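Local structure of xylose isomerase domain protein TIM barrel (Planctomyces limnophilus, 3TVA) at residues D143-A148 with E172-P177; G152-L157 with Y206-H211. The protein binds a magnesium ion in a TIM barrel of the xylose isomerase-like family and is probably an isomerase. All coordinates share one frame; numbering follows the deposited sequence.

Contact 1 (D143-A148 with E172-P177)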
loop_
_atom_site.group_PDB
_atom_site.type_symbol
_atom_site.label_atom_id
_atom_site.label_comp_id
_atom_site.label_asym_id
_atom_site.label_seq_id
_atom_site.Cartn_x
_atom_site.Cartn_y
_atom_site.Cartn_z
ATOM N N ASP A 143 -14.385 -13.680 1.012
ATOM C CA ASP A 143 -14.285 -14.252 2.344
ATOM C C ASP A 143 -13.497 -13.343 3.296
ATOM O O ASP A 143 -13.911 -13.105 4.433
ATOM C CB ASP A 143 -13.627 -15.632 2.239
ATOM C CG ASP A 143 -13.491 -16.322 3.576
ATOM O OD1 ASP A 143 -14.477 -16.351 4.343
ATOM O OD2 ASP A 143 -12.390 -16.843 3.858
ATOM N N LEU A 144 -12.354 -12.837 2.839
ATOM C CA LEU A 144 -11.592 -11.887 3.644
ATOM C C LEU A 144 -12.382 -10.592 3.887
ATOM O O LEU A 144 -12.324 -10.009 4.977
ATOM C CB LEU A 144 -10.259 -11.579 2.964
ATOM C CG LEU A 144 -9.362 -10.515 3.605
ATOM C CD1 LEU A 144 -8.990 -10.862 5.069
ATOM C CD2 LEU A 144 -8.106 -10.332 2.743
ATOM N N LEU A 145 -13.119 -10.140 2.872
ATOM C CA LEU A 145 -13.910 -8.913 3.000
ATOM C C LEU A 145 -15.022 -9.043 4.038
ATOM O O LEU A 145 -15.325 -8.093 4.763
ATOM C CB LEU A 145 -14.482 -8.501 1.639
ATOM C CG LEU A 145 -13.376 -7.872 0.786
ATOM C CD1 LEU A 145 -13.722 -8.007 -0.676
ATOM C CD2 LEU A 145 -13.171 -6.400 1.172
ATOM N N THR A 146 -15.609 -10.226 4.130
ATOM C CA THR A 146 -16.641 -10.485 5.146
ATOM C C THR A 146 -16.028 -10.385 6.544
ATOM O O THR A 146 -16.618 -9.795 7.458
ATOM C CB THR A 146 -17.264 -11.878 4.945
ATOM O OG1 THR A 146 -17.977 -11.886 3.708
ATOM C CG2 THR A 146 -18.235 -12.282 6.121
ATOM N N HIS A 147 -14.838 -10.957 6.700
ATOM C CA HIS A 147 -14.167 -10.971 7.991
ATOM C C HIS A 147 -13.858 -9.533 8.401
ATOM O O HIS A 147 -14.092 -9.125 9.545
ATOM C CB HIS A 147 -12.876 -11.791 7.908
ATOM C CG HIS A 147 -12.187 -11.966 9.229
ATOM N ND1 HIS A 147 -12.400 -13.060 10.039
ATOM C CD2 HIS A 147 -11.310 -11.179 9.887
ATOM C CE1 HIS A 147 -11.675 -12.946 11.137
ATOM N NE2 HIS A 147 -11.002 -11.813 11.069
ATOM N N ALA A 148 -13.348 -8.755 7.453
ATOM C CA ALA A 148 -13.069 -7.349 7.710
ATOM C C ALA A 148 -14.344 -6.538 7.997
ATOM O O ALA A 148 -14.347 -5.683 8.893
ATOM C CB ALA A 148 -12.287 -6.731 6.545
ATOM N N GLU A 172 -14.922 -5.161 -9.693
ATOM C CA GLU A 172 -16.326 -5.235 -10.077
ATOM C C GLU A 172 -16.889 -6.650 -9.890
ATOM O O GLU A 172 -18.061 -6.825 -9.554
ATOM C CB GLU A 172 -16.487 -4.786 -11.528
ATOM C CG GLU A 172 -17.313 -3.540 -11.680
ATOM C CD GLU A 172 -16.563 -2.358 -12.273
ATOM O OE1 GLU A 172 -16.803 -2.043 -13.461
ATOM O OE2 GLU A 172 -15.765 -1.728 -11.544
ATOM N N ASP A 173 -16.050 -7.653 -10.125
ATOM C CA ASP A 173 -16.434 -9.046 -9.915
ATOM C C ASP A 173 -16.571 -9.392 -8.424
ATOM O O ASP A 173 -17.467 -10.130 -8.041
ATOM C CB ASP A 173 -15.432 -9.993 -10.588
ATOM C CG ASP A 173 -15.616 -10.055 -12.097
ATOM O OD1 ASP A 173 -16.718 -9.696 -12.565
ATOM O OD2 ASP A 173 -14.666 -10.451 -12.813
ATOM N N VAL A 174 -15.669 -8.880 -7.593
ATOM C CA VAL A 174 -15.770 -9.106 -6.153
ATOM C C VAL A 174 -17.032 -8.418 -5.619
ATOM O O VAL A 174 -17.805 -9.005 -4.850
ATOM C CB VAL A 174 -14.518 -8.588 -5.418
ATOM C CG1 VAL A 174 -14.744 -8.585 -3.913
ATOM C CG2 VAL A 174 -13.292 -9.435 -5.789
ATOM N N ASN A 175 -17.234 -7.170 -6.039
ATOM C CA ASN A 175 -18.463 -6.421 -5.765
ATOM C C ASN A 175 -18.849 -6.330 -4.280
ATOM O O ASN A 175 -19.935 -6.751 -3.913
ATOM C CB ASN A 175 -19.651 -6.986 -6.589
ATOM C CG ASN A 175 -20.840 -6.012 -6.650
ATOM O OD1 ASN A 175 -20.690 -4.825 -6.359
ATOM N ND2 ASN A 175 -22.016 -6.507 -7.041
ATOM N N ARG A 176 -17.972 -5.743 -3.459
ATOM C CA ARG A 176 -18.211 -5.557 -2.024
ATOM C C ARG A 176 -17.936 -4.096 -1.676
ATOM O O ARG A 176 -16.984 -3.508 -2.196
ATOM C CB ARG A 176 -17.274 -6.466 -1.184
ATOM C CG ARG A 176 -17.559 -7.985 -1.305
ATOM C CD ARG A 176 -18.939 -8.335 -0.721
ATOM N NE ARG A 176 -19.202 -9.782 -0.687
ATOM C CZ ARG A 176 -18.775 -10.608 0.265
ATOM N NH1 ARG A 176 -18.041 -10.158 1.289
ATOM N NH2 ARG A 176 -19.085 -11.899 0.185
ATOM N N PRO A 177 -18.757 -3.508 -0.794
ATOM C CA PRO A 177 -18.638 -2.072 -0.477
ATOM C C PRO A 177 -17.392 -1.692 0.316
ATOM O O PRO A 177 -17.018 -0.526 0.317
ATOM C CB PRO A 177 -19.897 -1.783 0.362
ATOM C CG PRO A 177 -20.214 -3.123 1.009
ATOM C CD PRO A 177 -19.887 -4.138 -0.081
HETATM O O HOH W 1 -18.230 -14.032 2.041
#
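Thr146 and Arg176 meet through one hydrogen bond: NH1 of Arg176 donates to OG1 of Thr146 at 3.0 Å, with an N-H...O angle of 153°. The hydroxyl oxygen approaches the rim of the guanidinium but stands 18° out of its plane, so the bond is moderately bent and tilted. A water at the guanidinium edge bridges the two, 2.7 Å from Thr146 OG1 and accepting from Arg176 NH2 at 3.0 Å. Arg176 is deposited in two conformers, and this bonding is that of one of them.

Beside the polar corner runs an apolar one. Leu145 CD1 presses on Val174 CG1 at 3.4 Å, a carbon pair tighter than the usual van der Waals distance, and it also touches CG of Arg176 at 3.9 Å. The arginine therefore offers its aliphatic stem to the leucine and its charged end to the threonine. A bend at chi2 (-65°) folds its chain, which then runs straight through chi3 before the guanidinium turns to Thr146.

In the second shell, Thr146 OG1 also bonds to Gln142 O one turn back in its own helix, which helps fix the rotation of the hydroxyl. Gln142 NE2 bonds to Val174 O at the end of helix 164-174. There Asn175, with positive phi, takes the chain out of the helix and into the turn that carries Arg176. Leu145 and Val174 both rest on Leu179 of strand 179-183. Helix 132-149 thus meets the end of helix 164-174 and the loop that follows it, apolar toward the strands and polar outside, as in the helical layer that wraps the parallel strands of a TIM barrel.

Contact 2 (G152-L157 with Y206-H211). With MG (magnesium ion), chain C.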
loop_
_atom_site.group_PDB
_atom_site.type_symbol
_atom_site.label_atom_id
_atom_site.label_comp_id
_atom_site.label_asym_id
_atom_site.label_seq_id
_atom_site.Cartn_x
_atom_site.Cartn_y
_atom_site.Cartn_z
ATOM N N GLY A 152 -15.832 -3.823 10.960
ATOM C CA GLY A 152 -15.985 -2.443 10.527
ATOM C C GLY A 152 -14.794 -1.947 9.699
ATOM O O GLY A 152 -14.482 -0.757 9.682
ATOM N N GLN A 153 -14.149 -2.844 8.968
ATOM C CA GLN A 153 -12.924 -2.481 8.248
ATOM C C GLN A 153 -13.074 -2.572 6.745
ATOM O O GLN A 153 -13.915 -3.310 6.232
ATOM C CB GLN A 153 -11.764 -3.416 8.618
ATOM C CG GLN A 153 -11.250 -3.305 9.996
ATOM C CD GLN A 153 -10.307 -4.459 10.351
ATOM O OE1 GLN A 153 -10.023 -5.334 9.528
ATOM N NE2 GLN A 153 -9.841 -4.466 11.583
ATOM N N ALA A 154 -12.199 -1.850 6.058
ATOM C CA ALA A 154 -12.075 -1.921 4.609
ATOM C C ALA A 154 -10.757 -2.619 4.254
ATOM O O ALA A 154 -9.794 -2.589 5.032
ATOM C CB ALA A 154 -12.092 -0.487 4.007
ATOM N N VAL A 155 -10.735 -3.281 3.099
ATOM C CA VAL A 155 -9.501 -3.830 2.533
ATOM C C VAL A 155 -9.066 -2.979 1.328
ATOM O O VAL A 155 -9.857 -2.739 0.407
ATOM C CB VAL A 155 -9.698 -5.279 2.070
ATOM C CG1 VAL A 155 -8.422 -5.816 1.433
ATOM C CG2 VAL A 155 -10.136 -6.156 3.250
ATOM N N HIS A 156 -7.819 -2.512 1.351
ATOM C CA HIS A 156 -7.272 -1.678 0.279
ATOM C C HIS A 156 -6.259 -2.484 -0.536
ATOM O O HIS A 156 -5.197 -2.877 -0.018
ATOM C CB HIS A 156 -6.565 -0.449 0.869
ATOM C CG HIS A 156 -7.455 0.460 1.665
ATOM N ND1 HIS A 156 -6.995 1.636 2.231
ATOM C CD2 HIS A 156 -8.767 0.380 1.989
ATOM C CE1 HIS A 156 -7.983 2.227 2.880
ATOM N NE2 HIS A 156 -9.071 1.487 2.747
ATOM N N LEU A 157 -6.574 -2.738 -1.804
ATOM C CA LEU A 157 -5.648 -3.461 -2.680
ATOM C C LEU A 157 -4.523 -2.543 -3.092
ATOM O O LEU A 157 -4.748 -1.447 -3.603
ATOM C CB LEU A 157 -6.359 -3.975 -3.940
ATOM C CG LEU A 157 -7.506 -4.941 -3.680
ATOM C CD1 LEU A 157 -8.253 -5.324 -4.971
ATOM C CD2 LEU A 157 -6.973 -6.187 -2.963
ATOM N N TYR A 206 -12.585 4.019 -6.531
ATOM C CA TYR A 206 -12.157 3.025 -5.542
ATOM C C TYR A 206 -10.958 3.418 -4.673
ATOM O O TYR A 206 -10.561 2.642 -3.810
ATOM C CB TYR A 206 -11.888 1.663 -6.218
ATOM C CG TYR A 206 -13.050 1.168 -7.036
ATOM C CD1 TYR A 206 -14.276 0.887 -6.428
ATOM C CD2 TYR A 206 -12.933 0.969 -8.418
ATOM C CE1 TYR A 206 -15.361 0.425 -7.165
ATOM C CE2 TYR A 206 -14.030 0.484 -9.177
ATOM C CZ TYR A 206 -15.237 0.230 -8.533
ATOM O OH TYR A 206 -16.324 -0.218 -9.245
ATOM N N VAL A 207 -10.361 4.590 -4.894
ATOM C CA VAL A 207 -9.136 4.931 -4.164
ATOM C C VAL A 207 -9.495 5.309 -2.730
ATOM O O VAL A 207 -10.294 6.224 -2.518
ATOM C CB VAL A 207 -8.426 6.128 -4.822
ATOM C CG1 VAL A 207 -7.292 6.641 -3.932
ATOM C CG2 VAL A 207 -7.902 5.740 -6.200
ATOM N N ARG A 208 -8.994 4.553 -1.752
ATOM C CA ARG A 208 -9.201 4.906 -0.347
ATOM C C ARG A 208 -7.971 5.384 0.432
ATOM O O ARG A 208 -8.107 5.919 1.530
ATOM C CB ARG A 208 -9.807 3.704 0.391
ATOM C CG ARG A 208 -10.998 3.076 -0.299
ATOM C CD ARG A 208 -12.349 3.589 0.220
ATOM N NE ARG A 208 -13.386 2.644 -0.184
ATOM C CZ ARG A 208 -14.015 1.801 0.634
ATOM N NH1 ARG A 208 -13.777 1.810 1.954
ATOM N NH2 ARG A 208 -14.909 0.965 0.126
ATOM N N SER A 209 -6.782 5.172 -0.121
ATOM C CA SER A 209 -5.540 5.579 0.539
ATOM C C SER A 209 -4.464 5.596 -0.521
ATOM O O SER A 209 -4.655 5.034 -1.593
ATOM C CB SER A 209 -5.157 4.665 1.719
ATOM O OG SER A 209 -4.944 3.330 1.291
ATOM N N ILE A 210 -3.339 6.243 -0.262
ATOM C CA ILE A 210 -2.319 6.309 -1.307
ATOM C C ILE A 210 -0.916 6.227 -0.743
ATOM O O ILE A 210 -0.688 6.515 0.427
ATOM C CB ILE A 210 -2.408 7.618 -2.134
ATOM C CG1 ILE A 210 -2.047 8.812 -1.264
ATOM C CG2 ILE A 210 -3.817 7.822 -2.762
ATOM C CD1 ILE A 210 -1.025 9.710 -1.893
ATOM N N HIS A 211 0.023 5.835 -1.601
ATOM C CA HIS A 211 1.433 5.951 -1.298
ATOM C C HIS A 211 2.077 6.987 -2.209
ATOM O O HIS A 211 1.764 7.067 -3.405
ATOM C CB HIS A 211 2.115 4.584 -1.412
ATOM C CG HIS A 211 1.736 3.650 -0.305
ATOM N ND1 HIS A 211 1.977 2.296 -0.346
ATOM C CD2 HIS A 211 1.118 3.883 0.879
ATOM C CE1 HIS A 211 1.518 1.727 0.753
ATOM N NE2 HIS A 211 0.995 2.669 1.519
HETATM MG MG MG C . 3.264 0.983 -1.982
HETATM O O HOH W 2 -11.422 2.697 3.658
#
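His156 and Ser209 bond to each other although their strands are not paired: strand 179-183 runs between them, and the side chains meet across the inner wall of the TIM barrel. The axes of strands 154-157 and 207-211 come no nearer than 7.8 Å and cross at -55°, which leaves the joining to side chains. ND1 of His156 donates to OG of Ser209 at 2.8 Å, the oxygen lying 24° out of the ring plane. Ser209 OG also bonds to Asn182 OD1 on the intervening strand, so three strands are linked through one hydroxyl. Over one face of the imidazole sits Arg208 CB in a CH-pi contact, 3.6 Å from the ring centroid. From there the arginine chain bends at chi2 (-96°), and in the conformer described NH1 ends 3.5 Å from Ala154 CB. An alanine in place of His156 would probably leave Ser209 OG without its donor and strip Arg208 CB of the ring it covers. Two residues beyond Ser209 on the same strand, His211 ND1 binds the magnesium ion at 2.5 Å, with Glu158, Asp184 and Glu259 as the other protein ligands; the histidine–serine pair thus sits near the metal site, the Ser209 side chain about 7 Å from that of Glu158. At the edge of the imidazole, in its plane, a water lies 2.8 Å from His156 NE2 and accepts from Arg208 NH1 at 3.0 Å.

The centres of contacts 1 and 2 lie 12 Å apart, one in the helical layer and the other inside the barrel. Their segments alternate along the chain: 143-148, 152-157, 172-177, then 206-211. Helix 132-149 leads into strand 154-158 and that strand into helix 164-174, so successive elements serve the two contacts in turn. They also touch: Leu145 CD2 packs on Val155 CG2 at 3.7 Å, and Glu172 OE2 lies 2.8 Å from Tyr206 OH, a probable hydrogen bond. Strand 179-183 backs contact 1 and runs between the two strands of contact 2, connecting the outer helices to the wall that carries the magnesium ligands.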